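Kojibiose phosphorylase (Gut metagenome, PDB 6W0P) belongs to glycoside hydrolase family 65, in which an N-terminal beta-sandwich domain is joined to a central catalytic domain built as an (alpha/alpha)6 barrel. Local coordinates at residues Tyr66-Thr71 against Lys203-Asn208; His83-Ser88 against Lys337-Glu342. All coordinates share one frame; numbering follows the deposited sequence.

Contact 1: residues Tyr66-Thr71 against Lys203-Asn208; sequences YALKDT and KTLTTN
Tyr66 meets two threonine methyls, and the Leu68 and Leu205 side chains meet at a slant, methyl to methyl. In the first patch, one ring atom does most of the touching. Tyr66 CD2 lies 3.8 Å from Thr206 CG2. The same CD2 lies 3.9 Å from Thr207 CG2, and Tyr66 CE2 is 4.2 Å from that methyl. Both methyls approach the ring at a slant. The Tyr66 and Thr206 side chains cross at about a right angle.

Thr207 is turned for this role. Its OG1 sits between the backbone N and the carbonyl carbon (chi1 62°). That puts CG2 opposite the carbonyl carbon and directs it to the ring. Thr204 OG1 donates to Thr207 OG1 at 2.7 Å, which helps fix that rotation. Thr207 OG1 is also bonded to Tyr64 O. Glu65 OE1 receives both Thr206 N and Thr207 N, so the turn is tied to strand 64-66 through polar groups beside the methyl contacts.

The second patch is a single close approach, Leu68 CD2 to Leu205 CD1 at 3.6 Å. It is the shortest distance across the contact, yet it lies on the open side. Leu68 is exposed and Leu205 partly so, although Tyr185 touches both. Thr206 is exposed too, so the tyrosine patch also has a solvent side. The whole contact buries 164 Å². Tyr66 OH points away from the threonines to Lys404 NZ.

The 203-208 segment is the end of strand 197-204 and the turn that leads into strand 210-217. This is a beta-hairpin of the large antiparallel sheet in the N-terminal domain. The turn rests on the loop leaving strand 64-66. The direct contact is apolar, so the fixed geometry of the turn probably owes more to its hydrogen bonds with Glu65 and Tyr64.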
ATOM      1  N   TYR A  66       8.008  19.503  -4.058  1.00 37.30           N
ATOM      2  CA  TYR A  66       7.873  18.032  -4.102  1.00 36.70           C
ATOM      3  C   TYR A  66       8.620  17.404  -2.922  1.00 36.90           C
ATOM      4  O   TYR A  66       9.514  18.041  -2.316  1.00 36.29           O
ATOM      5  CB  TYR A  66       8.379  17.531  -5.448  1.00 36.73           C
ATOM      6  CG  TYR A  66       7.468  17.814  -6.610  1.00 36.19           C
ATOM      7  CD1 TYR A  66       6.360  17.011  -6.855  1.00 36.23           C
ATOM      8  CD2 TYR A  66       7.722  18.851  -7.488  1.00 36.09           C
ATOM      9  CE1 TYR A  66       5.521  17.241  -7.934  1.00 36.30           C
ATOM     10  CE2 TYR A  66       6.901  19.086  -8.581  1.00 36.41           C
ATOM     11  CZ  TYR A  66       5.793  18.284  -8.803  1.00 36.73           C
ATOM     12  OH  TYR A  66       4.971  18.506  -9.871  1.00 37.43           O
ATOM     13  N   ALA A  67       8.249  16.170  -2.579  1.00 37.55           N
ATOM     14  CA  ALA A  67       9.040  15.323  -1.667  1.00 39.41           C
ATOM     15  C   ALA A  67      10.487  15.301  -2.166  1.00 41.41           C
ATOM     16  O   ALA A  67      10.688  15.268  -3.382  1.00 42.36           O
ATOM     17  CB  ALA A  67       8.457  13.940  -1.592  1.00 38.83           C
ATOM     18  N   LEU A  68      11.457  15.293  -1.255  1.00 45.65           N
ATOM     19  CA  LEU A  68      12.912  15.377  -1.583  1.00 48.90           C
ATOM     20  C   LEU A  68      13.377  14.123  -2.334  1.00 51.94           C
ATOM     21  O   LEU A  68      14.278  14.252  -3.214  1.00 51.40           O
ATOM     22  CB  LEU A  68      13.689  15.545  -0.277  1.00 49.73           C
ATOM     23  CG  LEU A  68      13.475  16.881   0.425  1.00 50.11           C
ATOM     24  CD1 LEU A  68      14.156  16.892   1.789  1.00 49.89           C
ATOM     25  CD2 LEU A  68      13.973  18.017  -0.454  1.00 51.13           C
ATOM     26  N   LYS A  69      12.811  12.969  -1.965  1.00 54.26           N
ATOM     27  CA  LYS A  69      13.093  11.645  -2.571  1.00 57.84           C
ATOM     28  C   LYS A  69      11.779  10.963  -2.968  1.00 55.83           C
ATOM     29  O   LYS A  69      10.811  11.023  -2.182  1.00 53.32           O
ATOM     30  CB  LYS A  69      13.879  10.765  -1.588  1.00 63.60           C
ATOM     31  CG  LYS A  69      13.052  10.106  -0.488  1.00 67.20           C
ATOM     32  CD  LYS A  69      13.867   9.647   0.709  1.00 71.53           C
ATOM     33  CE  LYS A  69      13.207   8.518   1.482  1.00 73.74           C
ATOM     34  NZ  LYS A  69      14.138   7.911   2.466  1.00 75.57           N
ATOM     35  N   ASP A  70      11.775  10.345  -4.154  1.00 54.99           N
ATOM     36  CA  ASP A  70      10.772   9.350  -4.608  1.00 55.48           C
ATOM     37  C   ASP A  70      10.549   8.290  -3.525  1.00 54.51           C
ATOM     38  O   ASP A  70      11.538   7.771  -3.008  1.00 54.75           O
ATOM     39  CB  ASP A  70      11.245   8.625  -5.869  1.00 56.75           C
ATOM     40  CG  ASP A  70      11.080   9.426  -7.141  1.00 58.13           C
ATOM     41  OD1 ASP A  70      10.781  10.639  -7.042  1.00 58.05           O
ATOM     42  OD2 ASP A  70      11.241   8.821  -8.217  1.00 61.20           O
ATOM     43  N   THR A  71       9.286   7.988  -3.215  1.00 54.50           N
ATOM     44  CA  THR A  71       8.846   6.674  -2.680  1.00 53.93           C
ATOM     45  C   THR A  71       8.742   5.715  -3.868  1.00 54.89           C
ATOM     46  O   THR A  71       7.944   5.946  -4.771  1.00 53.35           O
ATOM     47  CB  THR A  71       7.550   6.814  -1.877  1.00 52.02           C
ATOM     48  OG1 THR A  71       7.885   7.690  -0.802  1.00 50.54           O
ATOM     49  CG2 THR A  71       7.004   5.499  -1.362  1.00 50.98           C
ATOM     50  N   LYS A 203      14.336  31.247  -3.956  1.00 41.40           N
ATOM     51  CA  LYS A 203      13.772  30.360  -4.985  1.00 41.77           C
ATOM     52  C   LYS A 203      13.583  28.976  -4.368  1.00 40.31           C
ATOM     53  O   LYS A 203      14.409  28.595  -3.516  1.00 38.27           O
ATOM     54  CB  LYS A 203      14.699  30.328  -6.200  1.00 43.80           C
ATOM     55  CG  LYS A 203      14.130  29.611  -7.414  1.00 45.74           C
ATOM     56  CD  LYS A 203      15.038  29.724  -8.626  1.00 48.34           C
ATOM     57  CE  LYS A 203      14.546  28.913  -9.808  1.00 49.39           C
ATOM     58  NZ  LYS A 203      15.149  29.385 -11.083  1.00 51.44           N
ATOM     59  N   THR A 204      12.524  28.278  -4.785  1.00 40.07           N
ATOM     60  CA  THR A 204      12.190  26.905  -4.333  1.00 40.13           C
ATOM     61  C   THR A 204      13.198  25.938  -4.947  1.00 41.07           C
ATOM     62  O   THR A 204      13.734  26.273  -6.016  1.00 41.01           O
ATOM     63  CB  THR A 204      10.763  26.527  -4.725  1.00 39.74           C
ATOM     64  OG1 THR A 204      10.651  26.638  -6.144  1.00 40.06           O
ATOM     65  CG2 THR A 204       9.733  27.412  -4.054  1.00 39.71           C
ATOM     66  N   LEU A 205      13.378  24.779  -4.309  1.00 41.33           N
ATOM     67  CA  LEU A 205      14.381  23.745  -4.667  1.00 42.95           C
ATOM     68  C   LEU A 205      14.208  23.346  -6.134  1.00 44.25           C
ATOM     69  O   LEU A 205      15.217  23.294  -6.838  1.00 43.19           O
ATOM     70  CB  LEU A 205      14.192  22.512  -3.777  1.00 43.13           C
ATOM     71  CG  LEU A 205      14.241  22.726  -2.260  1.00 43.51           C
ATOM     72  CD1 LEU A 205      14.303  21.392  -1.523  1.00 42.70           C
ATOM     73  CD2 LEU A 205      15.432  23.587  -1.859  1.00 44.38           C
ATOM     74  N   THR A 206      12.962  23.089  -6.556  1.00 45.05           N
ATOM     75  CA  THR A 206      12.621  22.343  -7.799  1.00 45.96           C
ATOM     76  C   THR A 206      11.556  23.062  -8.631  1.00 45.36           C
ATOM     77  O   THR A 206      11.686  23.042  -9.871  1.00 43.49           O
ATOM     78  CB  THR A 206      12.207  20.913  -7.428  1.00 47.24           C
ATOM     79  OG1 THR A 206      13.441  20.193  -7.502  1.00 48.95           O
ATOM     80  CG2 THR A 206      11.161  20.282  -8.320  1.00 47.66           C
ATOM     81  N   THR A 207      10.542  23.662  -7.991  1.00 44.06           N
ATOM     82  CA  THR A 207       9.261  24.026  -8.652  1.00 43.66           C
ATOM     83  C   THR A 207       9.404  25.321  -9.449  1.00 44.83           C
ATOM     84  O   THR A 207       8.408  25.747 -10.046  1.00 45.01           O
ATOM     85  CB  THR A 207       8.145  24.087  -7.611  1.00 42.28           C
ATOM     86  OG1 THR A 207       8.456  25.097  -6.650  1.00 41.18           O
ATOM     87  CG2 THR A 207       7.968  22.749  -6.933  1.00 42.19           C
ATOM     88  N   ASN A 208      10.590  25.932  -9.436  1.00 47.62           N
ATOM     89  CA  ASN A 208      10.929  27.139 -10.240  1.00 49.12           C
ATOM     90  C   ASN A 208      10.094  28.320  -9.729  1.00 47.02           C
ATOM     91  O   ASN A 208       9.651  29.147 -10.546  1.00 50.47           O
ATOM     92  CB  ASN A 208      10.745  26.897 -11.746  1.00 50.55           C
ATOM     93  CG  ASN A 208      11.952  27.348 -12.542  1.00 53.49           C
ATOM     94  OD1 ASN A 208      13.019  26.735 -12.431  1.00 53.96           O
ATOM     95  ND2 ASN A 208      11.796  28.402 -13.338  1.00 53.55           N
TER

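Contact 2: residues His83-Ser88 against Lys337-Glu342; sequences HFTINS and KGLTGE
In Leu339, chi1 -63° sets CG opposite the carbonyl carbon. Chi2 -178° sends CD1 straight on, and the other branch, CD2, comes 4.3 Å from Thr85 CG2, which stands anti to the Thr85 backbone N. Glu342 is drawn out (chi2 -170°), and its OE2 lies 4.3 Å from Asn87 CB. Both approaches are loose.

Two waters add to the link. Water 1 sits 3.1 Å from Thr85 O and 2.8 Å from Glu342 O. Water 2 lies 2.9 Å from Gly341 O and also reaches Thr85 O. The buried Thr85 carbonyl is therefore met by both waters.

The contact joins the N-terminal domain, at strand 83-85, to a loop of the central catalytic domain between helices 308-324 and 351-361. Within that loop, residues 337-340 form a beta turn, in which Gly338 takes a positive phi. Lys337 O accepts Thr340 N at 3.1 Å and Thr340 OG1 at 2.6 Å, the hydroxyl lying in the carbonyl plane. Thr85 OG1 turns to Ser345 O. The Asn87 amide bonds to Leu178 O and Thr58 N, and Tyr59 packs against Thr85, Leu339 and Glu342.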
ATOM      1  N   HIS A  83       3.380  16.378  -3.276  1.00 35.52           N
ATOM      2  CA  HIS A  83       3.762  17.809  -3.180  1.00 35.13           C
ATOM      3  C   HIS A  83       2.938  18.450  -2.077  1.00 34.50           C
ATOM      4  O   HIS A  83       1.947  17.826  -1.637  1.00 33.76           O
ATOM      5  CB  HIS A  83       3.649  18.507  -4.535  1.00 35.01           C
ATOM      6  CG  HIS A  83       2.245  18.650  -4.994  1.00 34.23           C
ATOM      7  ND1 HIS A  83       1.590  17.651  -5.673  1.00 33.97           N
ATOM      8  CD2 HIS A  83       1.374  19.666  -4.867  1.00 34.07           C
ATOM      9  CE1 HIS A  83       0.378  18.055  -5.963  1.00 34.11           C
ATOM     10  NE2 HIS A  83       0.213  19.281  -5.458  1.00 33.61           N
ATOM     11  N   PHE A  84       3.384  19.618  -1.622  1.00 34.69           N
ATOM     12  CA  PHE A  84       2.852  20.302  -0.414  1.00 34.74           C
ATOM     13  C   PHE A  84       3.181  21.799  -0.479  1.00 34.58           C
ATOM     14  O   PHE A  84       4.239  22.155  -1.035  1.00 35.03           O
ATOM     15  CB  PHE A  84       3.405  19.611   0.840  1.00 34.50           C
ATOM     16  CG  PHE A  84       4.849  19.184   0.736  1.00 34.67           C
ATOM     17  CD1 PHE A  84       5.876  20.091   0.948  1.00 35.00           C
ATOM     18  CD2 PHE A  84       5.182  17.877   0.418  1.00 34.70           C
ATOM     19  CE1 PHE A  84       7.204  19.704   0.836  1.00 35.54           C
ATOM     20  CE2 PHE A  84       6.509  17.492   0.304  1.00 35.10           C
ATOM     21  CZ  PHE A  84       7.518  18.410   0.499  1.00 35.61           C
ATOM     22  N   THR A  85       2.280  22.623   0.069  1.00 34.19           N
ATOM     23  CA  THR A  85       2.443  24.077   0.359  1.00 33.73           C
ATOM     24  C   THR A  85       3.521  24.214   1.430  1.00 33.49           C
ATOM     25  O   THR A  85       3.426  23.503   2.432  1.00 32.58           O
ATOM     26  CB  THR A  85       1.105  24.684   0.794  1.00 34.20           C
ATOM     27  OG1 THR A  85       0.106  24.300  -0.148  1.00 34.43           O
ATOM     28  CG2 THR A  85       1.103  26.192   0.869  1.00 34.96           C
ATOM     29  N   ILE A  86       4.537  25.050   1.202  1.00 33.58           N
ATOM     30  CA  ILE A  86       5.773  25.048   2.045  1.00 33.33           C
ATOM     31  C   ILE A  86       5.769  26.257   2.990  1.00 32.59           C
ATOM     32  O   ILE A  86       5.350  27.368   2.606  1.00 31.47           O
ATOM     33  CB  ILE A  86       7.048  24.971   1.184  1.00 33.91           C
ATOM     34  CG1 ILE A  86       7.054  26.029   0.079  1.00 34.79           C
ATOM     35  CG2 ILE A  86       7.223  23.570   0.624  1.00 34.11           C
ATOM     36  CD1 ILE A  86       8.363  26.148  -0.665  1.00 35.65           C
ATOM     37  N   ASN A  87       6.197  26.017   4.221  1.00 32.23           N
ATOM     38  CA  ASN A  87       6.540  27.091   5.174  1.00 32.04           C
ATOM     39  C   ASN A  87       7.481  28.027   4.418  1.00 32.81           C
ATOM     40  O   ASN A  87       8.440  27.529   3.732  1.00 31.90           O
ATOM     41  CB  ASN A  87       7.143  26.512   6.452  1.00 31.88           C
ATOM     42  CG  ASN A  87       7.176  27.502   7.593  1.00 31.93           C
ATOM     43  OD1 ASN A  87       6.621  28.602   7.476  1.00 31.08           O
ATOM     44  ND2 ASN A  87       7.890  27.135   8.659  1.00 31.55           N
ATOM     45  N   SER A  88       7.181  29.322   4.476  1.00 32.90           N
ATOM     46  CA  SER A  88       7.887  30.382   3.719  1.00 33.49           C
ATOM     47  C   SER A  88       8.361  31.457   4.689  1.00 33.51           C
ATOM     48  O   SER A  88       8.252  31.273   5.916  1.00 32.78           O
ATOM     49  CB  SER A  88       6.995  30.951   2.649  1.00 33.85           C
ATOM     50  OG  SER A  88       6.465  29.913   1.853  1.00 34.38           O
ATOM     51  N   LYS A 337      -7.009  22.733   5.513  1.00 28.66           N
ATOM     52  CA  LYS A 337      -6.825  23.546   6.752  1.00 28.77           C
ATOM     53  C   LYS A 337      -6.509  24.994   6.379  1.00 28.91           C
ATOM     54  O   LYS A 337      -5.819  25.674   7.176  1.00 28.83           O
ATOM     55  CB  LYS A 337      -5.721  22.973   7.649  1.00 29.39           C
ATOM     56  CG  LYS A 337      -5.870  21.487   7.927  1.00 30.22           C
ATOM     57  CD  LYS A 337      -5.079  20.962   9.087  1.00 30.90           C
ATOM     58  CE  LYS A 337      -5.303  19.479   9.272  1.00 31.62           C
ATOM     59  NZ  LYS A 337      -6.679  19.185   9.743  1.00 32.99           N
ATOM     60  N   GLY A 338      -7.046  25.463   5.247  1.00 29.58           N
ATOM     61  CA  GLY A 338      -6.715  26.771   4.652  1.00 29.53           C
ATOM     62  C   GLY A 338      -5.206  26.979   4.673  1.00 29.65           C
ATOM     63  O   GLY A 338      -4.485  26.019   4.328  1.00 29.32           O
ATOM     64  N   LEU A 339      -4.730  28.148   5.109  1.00 29.30           N
ATOM     65  CA  LEU A 339      -3.270  28.371   5.261  1.00 29.68           C
ATOM     66  C   LEU A 339      -2.941  28.493   6.746  1.00 29.55           C
ATOM     67  O   LEU A 339      -2.303  29.481   7.128  1.00 30.96           O
ATOM     68  CB  LEU A 339      -2.863  29.601   4.444  1.00 30.01           C
ATOM     69  CG  LEU A 339      -3.084  29.477   2.930  1.00 30.46           C
ATOM     70  CD1 LEU A 339      -2.592  30.729   2.206  1.00 31.10           C
ATOM     71  CD2 LEU A 339      -2.373  28.249   2.372  1.00 30.41           C
ATOM     72  N   THR A 340      -3.349  27.505   7.547  1.00 29.28           N
ATOM     73  CA  THR A 340      -3.203  27.538   9.024  1.00 29.25           C
ATOM     74  C   THR A 340      -2.277  26.435   9.523  1.00 29.40           C
ATOM     75  O   THR A 340      -2.154  26.317  10.732  1.00 29.82           O
ATOM     76  CB  THR A 340      -4.566  27.454   9.718  1.00 28.81           C
ATOM     77  OG1 THR A 340      -5.099  26.132   9.598  1.00 28.68           O
ATOM     78  CG2 THR A 340      -5.512  28.474   9.139  1.00 29.13           C
ATOM     79  N   GLY A 341      -1.624  25.673   8.647  1.00 30.29           N
ATOM     80  CA  GLY A 341      -0.756  24.579   9.112  1.00 30.40           C
ATOM     81  C   GLY A 341      -0.247  23.713   7.980  1.00 31.47           C
ATOM     82  O   GLY A 341      -0.555  23.999   6.785  1.00 31.12           O
ATOM     83  N   GLU A 342       0.489  22.672   8.358  1.00 32.22           N
ATOM     84  CA  GLU A 342       1.222  21.783   7.422  1.00 32.81           C
ATOM     85  C   GLU A 342       0.367  20.569   7.064  1.00 32.43           C
ATOM     86  O   GLU A 342       0.325  20.208   5.868  1.00 31.80           O
ATOM     87  CB  GLU A 342       2.544  21.350   8.050  1.00 33.10           C
ATOM     88  CG  GLU A 342       3.495  22.508   8.207  1.00 33.78           C
ATOM     89  CD  GLU A 342       4.910  22.131   8.595  1.00 34.33           C
ATOM     90  OE1 GLU A 342       5.164  20.927   8.857  1.00 35.70           O
ATOM     91  OE2 GLU A 342       5.738  23.039   8.643  1.00 33.75           O
TER
HETATM   92  O   HOH W   1       2.219  21.113   4.056  1.00 39.03           O
HETATM   93  O   HOH W   2       0.938  23.680   4.356  1.00 46.16           O

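In the fold
The two contacts are neighbours, with centres about 15 Å apart. Their first segments are linked by a two-stranded antiparallel sheet, since strand 64-66 pairs with strand 83-85. They also touch directly: the Phe84 ring packs on the backbone of 66-71, with CZ 3.5 Å from Tyr66 O. Thr204 CG2 lies 3.9 Å from Ile86 CD1, so the end of strand 197-204 meets residues 83-88 as well. Contact 1 is at the surface, with its centre about 25 Å from the chain centre. Contact 2 is buried, about 12 Å from it. Contact 1 stays within the N-terminal domain, and contact 2 carries the packing to the catalytic domain.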